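Ferredoxin (Trichomonas vaginalis, PDB 1L5P) carries electrons on a [2Fe-2S] cluster, linking pyruvate:ferredoxin oxidoreductase to hydrogenase in the hydrogenosome. Local coordinates at residues G1-Q13 with T81-L93. Residues are numbered along the deposited sequence; the frame is centred on the assembly and turned at random.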
ATOM      1  N   GLY A   1     -12.142  -6.900  -5.128  1.00 29.06           N
ATOM      2  CA  GLY A   1     -11.284  -6.862  -6.354  1.00 28.28           C
ATOM      3  C   GLY A   1      -9.918  -7.443  -6.077  1.00 27.01           C
ATOM      4  O   GLY A   1      -9.757  -8.188  -5.112  1.00 28.44           O
ATOM      5  N   THR A   2      -8.943  -7.136  -6.926  1.00 26.38           N
ATOM      6  CA  THR A   2      -7.589  -7.624  -6.710  1.00 28.68           C
ATOM      7  C   THR A   2      -6.535  -6.635  -7.177  1.00 29.01           C
ATOM      8  O   THR A   2      -6.751  -5.842  -8.097  1.00 31.55           O
ATOM      9  CB  THR A   2      -7.305  -8.977  -7.412  1.00 30.23           C
ATOM     10  OG1 THR A   2      -7.006  -8.737  -8.787  1.00 33.64           O
ATOM     11  CG2 THR A   2      -8.492  -9.925  -7.295  1.00 30.11           C
ATOM     12  N   ILE A   3      -5.385  -6.697  -6.521  1.00 27.59           N
ATOM     13  CA  ILE A   3      -4.268  -5.833  -6.844  1.00 27.08           C
ATOM     14  C   ILE A   3      -3.046  -6.722  -6.993  1.00 27.57           C
ATOM     15  O   ILE A   3      -3.021  -7.866  -6.524  1.00 25.04           O
ATOM     16  CB  ILE A   3      -4.025  -4.759  -5.730  1.00 27.29           C
ATOM     17  CG1 ILE A   3      -3.638  -5.423  -4.407  1.00 24.20           C
ATOM     18  CG2 ILE A   3      -5.299  -3.945  -5.504  1.00 29.01           C
ATOM     19  CD1 ILE A   3      -2.219  -5.172  -4.006  1.00 23.19           C
ATOM     20  N   THR A   4      -2.036  -6.187  -7.657  1.00 28.50           N
ATOM     21  CA  THR A   4      -0.805  -6.906  -7.903  1.00 29.19           C
ATOM     22  C   THR A   4       0.308  -6.339  -7.033  1.00 28.84           C
ATOM     23  O   THR A   4       0.575  -5.139  -7.084  1.00 30.10           O
ATOM     24  CB  THR A   4      -0.424  -6.758  -9.393  1.00 29.97           C
ATOM     25  OG1 THR A   4      -1.425  -7.387 -10.201  1.00 31.32           O
ATOM     26  CG2 THR A   4       0.932  -7.371  -9.676  1.00 30.49           C
ATOM     27  N   ALA A   5       0.938  -7.192  -6.227  1.00 27.59           N
ATOM     28  CA  ALA A   5       2.051  -6.779  -5.376  1.00 28.37           C
ATOM     29  C   ALA A   5       3.292  -7.329  -6.059  1.00 29.91           C
ATOM     30  O   ALA A   5       3.268  -8.450  -6.554  1.00 32.74           O
ATOM     31  CB  ALA A   5       1.906  -7.377  -3.975  1.00 28.02           C
ATOM     32  N   VAL A   6       4.367  -6.549  -6.095  1.00 30.61           N
ATOM     33  CA  VAL A   6       5.597  -6.980  -6.743  1.00 33.70           C
ATOM     34  C   VAL A   6       6.770  -6.911  -5.789  1.00 37.52           C
ATOM     35  O   VAL A   6       7.262  -5.833  -5.489  1.00 38.41           O
ATOM     36  CB  VAL A   6       5.929  -6.095  -7.941  1.00 32.67           C
ATOM     37  CG1 VAL A   6       7.197  -6.579  -8.608  1.00 31.15           C
ATOM     38  CG2 VAL A   6       4.765  -6.089  -8.911  1.00 34.19           C
ATOM     39  N   LYS A   7       7.224  -8.069  -5.324  1.00 42.32           N
ATOM     40  CA  LYS A   7       8.349  -8.149  -4.398  1.00 45.01           C
ATOM     41  C   LYS A   7       9.469  -8.940  -5.047  1.00 45.86           C
ATOM     42  O   LYS A   7       9.237 -10.022  -5.577  1.00 47.71           O
ATOM     43  CB  LYS A   7       7.919  -8.854  -3.108  1.00 46.26           C
ATOM     44  CG  LYS A   7       8.099  -8.033  -1.845  1.00 48.76           C
ATOM     45  CD  LYS A   7       7.731  -8.843  -0.607  1.00 51.41           C
ATOM     46  CE  LYS A   7       8.550  -8.411   0.605  1.00 52.96           C
ATOM     47  NZ  LYS A   7       9.035  -9.580   1.395  1.00 54.56           N
ATOM     48  N   GLY A   8      10.681  -8.402  -5.003  1.00 46.76           N
ATOM     49  CA  GLY A   8      11.808  -9.097  -5.597  1.00 49.40           C
ATOM     50  C   GLY A   8      11.558  -9.576  -7.018  1.00 50.94           C
ATOM     51  O   GLY A   8      11.756 -10.755  -7.334  1.00 52.71           O
ATOM     52  N   GLY A   9      11.116  -8.664  -7.876  1.00 50.03           N
ATOM     53  CA  GLY A   9      10.863  -9.021  -9.257  1.00 49.90           C
ATOM     54  C   GLY A   9       9.770 -10.048  -9.481  1.00 49.27           C
ATOM     55  O   GLY A   9       9.481 -10.395 -10.626  1.00 51.40           O
ATOM     56  N   VAL A  10       9.153 -10.551  -8.417  1.00 46.58           N
ATOM     57  CA  VAL A  10       8.095 -11.521  -8.615  1.00 44.66           C
ATOM     58  C   VAL A  10       6.728 -10.904  -8.351  1.00 45.02           C
ATOM     59  O   VAL A  10       6.492 -10.264  -7.324  1.00 44.19           O
ATOM     60  CB  VAL A  10       8.320 -12.795  -7.763  1.00 43.46           C
ATOM     61  CG1 VAL A  10       9.791 -13.154  -7.772  1.00 42.35           C
ATOM     62  CG2 VAL A  10       7.845 -12.591  -6.349  1.00 45.37           C
ATOM     63  N   LYS A  11       5.843 -11.079  -9.323  1.00 45.33           N
ATOM     64  CA  LYS A  11       4.482 -10.564  -9.266  1.00 45.28           C
ATOM     65  C   LYS A  11       3.605 -11.524  -8.479  1.00 45.61           C
ATOM     66  O   LYS A  11       3.713 -12.732  -8.647  1.00 47.09           O
ATOM     67  CB  LYS A  11       3.923 -10.451 -10.682  1.00 45.69           C
ATOM     68  CG  LYS A  11       3.194  -9.174 -10.980  1.00 46.31           C
ATOM     69  CD  LYS A  11       3.578  -8.649 -12.352  1.00 47.18           C
ATOM     70  CE  LYS A  11       5.060  -8.310 -12.412  1.00 47.18           C
ATOM     71  NZ  LYS A  11       5.440  -7.615 -13.679  1.00 49.28           N
ATOM     72  N   LYS A  12       2.734 -10.989  -7.630  1.00 46.04           N
ATOM     73  CA  LYS A  12       1.822 -11.809  -6.837  1.00 45.49           C
ATOM     74  C   LYS A  12       0.465 -11.127  -6.769  1.00 45.80           C
ATOM     75  O   LYS A  12       0.340 -10.046  -6.200  1.00 47.44           O
ATOM     76  CB  LYS A  12       2.352 -11.995  -5.413  1.00 47.08           C
ATOM     77  CG  LYS A  12       3.779 -12.497  -5.330  1.00 48.38           C
ATOM     78  CD  LYS A  12       3.975 -13.375  -4.112  1.00 48.84           C
ATOM     79  CE  LYS A  12       4.990 -14.468  -4.399  1.00 50.51           C
ATOM     80  NZ  LYS A  12       6.376 -13.928  -4.486  1.00 48.84           N
ATOM     81  N   GLN A  13      -0.553 -11.753  -7.346  1.00 44.92           N
ATOM     82  CA  GLN A  13      -1.884 -11.172  -7.325  1.00 45.03           C
ATOM     83  C   GLN A  13      -2.576 -11.481  -6.007  1.00 44.37           C
ATOM     84  O   GLN A  13      -2.588 -12.623  -5.543  1.00 44.17           O
ATOM     85  CB  GLN A  13      -2.722 -11.698  -8.490  1.00 47.68           C
ATOM     86  CG  GLN A  13      -4.215 -11.447  -8.333  1.00 50.21           C
ATOM     87  CD  GLN A  13      -4.942 -11.441  -9.659  1.00 51.48           C
ATOM     88  OE1 GLN A  13      -4.317 -11.346 -10.716  1.00 54.77           O
ATOM     89  NE2 GLN A  13      -6.269 -11.543  -9.615  1.00 52.39           N
ATOM     90  N   THR A  81      -7.070   2.938   1.282  1.00 28.80           N
ATOM     91  CA  THR A  81      -8.247   2.123   1.568  1.00 31.97           C
ATOM     92  C   THR A  81      -8.728   1.565   0.235  1.00 35.31           C
ATOM     93  O   THR A  81      -9.183   2.321  -0.624  1.00 37.52           O
ATOM     94  CB  THR A  81      -9.381   2.973   2.180  1.00 31.65           C
ATOM     95  OG1 THR A  81      -8.881   3.695   3.312  1.00 32.58           O
ATOM     96  CG2 THR A  81     -10.537   2.089   2.618  1.00 28.95           C
ATOM     97  N   LEU A  82      -8.636   0.249   0.062  1.00 36.42           N
ATOM     98  CA  LEU A  82      -9.031  -0.385  -1.189  1.00 35.99           C
ATOM     99  C   LEU A  82     -10.529  -0.506  -1.441  1.00 38.60           C
ATOM    100  O   LEU A  82     -11.312  -0.838  -0.546  1.00 38.70           O
ATOM    101  CB  LEU A  82      -8.384  -1.762  -1.294  1.00 33.09           C
ATOM    102  CG  LEU A  82      -6.858  -1.705  -1.288  1.00 31.30           C
ATOM    103  CD1 LEU A  82      -6.317  -3.096  -1.075  1.00 31.82           C
ATOM    104  CD2 LEU A  82      -6.340  -1.126  -2.591  1.00 28.42           C
ATOM    105  N   SER A  83     -10.907  -0.228  -2.687  1.00 39.99           N
ATOM    106  CA  SER A  83     -12.291  -0.299  -3.137  1.00 41.85           C
ATOM    107  C   SER A  83     -12.287  -0.720  -4.604  1.00 42.87           C
ATOM    108  O   SER A  83     -11.221  -0.855  -5.221  1.00 42.69           O
ATOM    109  CB  SER A  83     -12.964   1.062  -2.996  1.00 45.30           C
ATOM    110  OG  SER A  83     -12.093   2.097  -3.434  1.00 50.05           O
ATOM    111  N   GLY A  84     -13.474  -0.926  -5.164  1.00 42.79           N
ATOM    112  CA  GLY A  84     -13.566  -1.345  -6.550  1.00 43.82           C
ATOM    113  C   GLY A  84     -12.715  -0.535  -7.516  1.00 44.96           C
ATOM    114  O   GLY A  84     -12.148  -1.078  -8.464  1.00 44.57           O
ATOM    115  N   GLU A  85     -12.615   0.768  -7.274  1.00 45.28           N
ATOM    116  CA  GLU A  85     -11.838   1.644  -8.145  1.00 45.11           C
ATOM    117  C   GLU A  85     -10.346   1.295  -8.189  1.00 43.17           C
ATOM    118  O   GLU A  85      -9.635   1.697  -9.111  1.00 41.46           O
ATOM    119  CB  GLU A  85     -12.017   3.103  -7.709  1.00 49.21           C
ATOM    120  CG  GLU A  85     -11.736   3.343  -6.234  1.00 55.60           C
ATOM    121  CD  GLU A  85     -11.097   4.697  -5.970  1.00 60.16           C
ATOM    122  OE1 GLU A  85     -11.840   5.636  -5.610  1.00 63.82           O
ATOM    123  OE2 GLU A  85      -9.859   4.825  -6.116  1.00 62.09           O
ATOM    124  N   ASN A  86      -9.876   0.541  -7.202  1.00 40.70           N
ATOM    125  CA  ASN A  86      -8.468   0.166  -7.144  1.00 39.62           C
ATOM    126  C   ASN A  86      -8.185  -1.196  -7.781  1.00 38.09           C
ATOM    127  O   ASN A  86      -7.039  -1.643  -7.838  1.00 36.27           O
ATOM    128  CB  ASN A  86      -7.997   0.162  -5.687  1.00 41.86           C
ATOM    129  CG  ASN A  86      -8.297   1.468  -4.971  1.00 41.01           C
ATOM    130  OD1 ASN A  86      -9.020   1.491  -3.972  1.00 40.17           O
ATOM    131  ND2 ASN A  86      -7.742   2.562  -5.481  1.00 39.94           N
ATOM    132  N   ASP A  87      -9.230  -1.858  -8.260  1.00 38.62           N
ATOM    133  CA  ASP A  87      -9.067  -3.167  -8.887  1.00 38.87           C
ATOM    134  C   ASP A  87      -8.104  -3.120 -10.076  1.00 36.42           C
ATOM    135  O   ASP A  87      -8.354  -2.447 -11.074  1.00 37.02           O
ATOM    136  CB  ASP A  87     -10.430  -3.712  -9.337  1.00 40.66           C
ATOM    137  CG  ASP A  87     -10.366  -5.168  -9.761  1.00 43.64           C
ATOM    138  OD1 ASP A  87     -11.405  -5.698 -10.208  1.00 45.45           O
ATOM    139  OD2 ASP A  87      -9.283  -5.785  -9.653  1.00 45.11           O
ATOM    140  N   GLY A  88      -6.999  -3.845  -9.967  1.00 34.04           N
ATOM    141  CA  GLY A  88      -6.037  -3.855 -11.051  1.00 31.72           C
ATOM    142  C   GLY A  88      -4.819  -3.009 -10.759  1.00 30.47           C
ATOM    143  O   GLY A  88      -3.868  -2.997 -11.539  1.00 31.02           O
ATOM    144  N   ALA A  89      -4.836  -2.298  -9.636  1.00 29.68           N
ATOM    145  CA  ALA A  89      -3.702  -1.456  -9.267  1.00 27.95           C
ATOM    146  C   ALA A  89      -2.492  -2.328  -8.977  1.00 26.81           C
ATOM    147  O   ALA A  89      -2.631  -3.450  -8.480  1.00 26.76           O
ATOM    148  CB  ALA A  89      -4.044  -0.629  -8.049  1.00 30.05           C
ATOM    149  N   VAL A  90      -1.311  -1.814  -9.290  1.00 24.11           N
ATOM    150  CA  VAL A  90      -0.085  -2.548  -9.058  1.00 25.11           C
ATOM    151  C   VAL A  90       0.840  -1.800  -8.111  1.00 28.29           C
ATOM    152  O   VAL A  90       1.077  -0.608  -8.288  1.00 30.55           O
ATOM    153  CB  VAL A  90       0.644  -2.776 -10.368  1.00 26.77           C
ATOM    154  CG1 VAL A  90       1.923  -3.572 -10.124  1.00 27.90           C
ATOM    155  CG2 VAL A  90      -0.284  -3.501 -11.334  1.00 26.60           C
ATOM    156  N   PHE A  91       1.364  -2.497  -7.104  1.00 28.88           N
ATOM    157  CA  PHE A  91       2.272  -1.880  -6.144  1.00 28.14           C
ATOM    158  C   PHE A  91       3.563  -2.678  -6.051  1.00 28.97           C
ATOM    159  O   PHE A  91       3.550  -3.896  -6.116  1.00 29.47           O
ATOM    160  CB  PHE A  91       1.616  -1.790  -4.759  1.00 24.97           C
ATOM    161  CG  PHE A  91       0.302  -1.067  -4.754  1.00 23.00           C
ATOM    162  CD1 PHE A  91      -0.885  -1.760  -4.954  1.00 22.00           C
ATOM    163  CD2 PHE A  91       0.248   0.308  -4.533  1.00 21.54           C
ATOM    164  CE1 PHE A  91      -2.122  -1.088  -4.928  1.00 23.87           C
ATOM    165  CE2 PHE A  91      -0.974   0.986  -4.508  1.00 19.31           C
ATOM    166  CZ  PHE A  91      -2.162   0.289  -4.704  1.00 20.05           C
ATOM    167  N   GLU A  92       4.676  -1.975  -5.896  1.00 30.54           N
ATOM    168  CA  GLU A  92       5.981  -2.596  -5.795  1.00 32.13           C
ATOM    169  C   GLU A  92       6.499  -2.444  -4.357  1.00 34.00           C
ATOM    170  O   GLU A  92       6.490  -1.347  -3.793  1.00 34.55           O
ATOM    171  CB  GLU A  92       6.894  -1.926  -6.813  1.00 31.36           C
ATOM    172  CG  GLU A  92       8.354  -2.194  -6.670  1.00 40.18           C
ATOM    173  CD  GLU A  92       9.149  -1.416  -7.699  1.00 46.65           C
ATOM    174  OE1 GLU A  92      10.220  -0.856  -7.357  1.00 50.15           O
ATOM    175  OE2 GLU A  92       8.691  -1.359  -8.860  1.00 49.09           O
ATOM    176  N   LEU A  93       6.921  -3.553  -3.757  1.00 34.44           N
ATOM    177  CA  LEU A  93       7.411  -3.535  -2.387  1.00 34.96           C
ATOM    178  C   LEU A  93       8.919  -3.395  -2.353  1.00 36.94           C
ATOM    179  O   LEU A  93       9.449  -3.153  -1.251  1.00 40.79           O
ATOM    180  CB  LEU A  93       6.999  -4.814  -1.661  1.00 33.34           C
ATOM    181  CG  LEU A  93       5.496  -5.065  -1.518  1.00 33.37           C
ATOM    182  CD1 LEU A  93       5.183  -6.490  -1.950  1.00 32.97           C
ATOM    183  CD2 LEU A  93       5.056  -4.829  -0.072  1.00 34.89           C
ATOM    184  OXT LEU A  93       9.550  -3.517  -3.423  1.00 38.71           O
TER
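Gly88 N donates a hydrogen bond to Thr2 O at 2.7 Å, the shortest polar bond between 1-13 and 81-93, just before the C-terminal strand 90-92, which runs parallel to the N-terminal strand 2-7. This pairing belongs to the mixed beta sheet of the beta-grasp fold of [2Fe-2S] ferredoxins: strand 2-7 sits between 90-92 and the hairpin partner 10-15, and the axes of 2-7 and 90-92 diverge by 18°. Further bonds follow in parallel register: Thr4 N to Ala89 O, Phe91 N to Thr4 O (2.8 Å), Val6 N to Phe91 O, and Leu93 N to Val6 O. Thr4 and Val6 are thus each gripped through both N and O.

At the start of strand 2-7, Asp87 reaches across because its CG stands anti to the backbone N (chi1 -169°). Its OD2 takes the Thr2 N-H at 3.1 Å, met from 67° above the carboxylate plane. The type II turn from Asn86 to Ala89 presents both this carboxylate and Gly88 N to Thr2.

On the face that carries Ala5 and Phe91, Ile3 CD1 comes within 3.8 Å of Phe91 CD1, the two side chains crossing at about a right angle; Leu22 of helix 22-27 touches both. Ile3 CG2 also approaches Leu82 CD2, at 4.2 Å. On the face of Thr4, Val6 and Val90, the Val90 side chain lies alongside that of Thr4, with Val90 CG2 3.8 Å from Thr4 CB. Val90 CG1 also meets Val6 CG2. Glu92, also on this face, is held at its OE1 by a salt bridge to Lys50. At the C-terminus the Leu93 side chain, which also touches Leu26, crosses the aliphatic part of Lys7, and the fit is tight: Leu93 CD1 lies 3.3 Å from Lys7 CG.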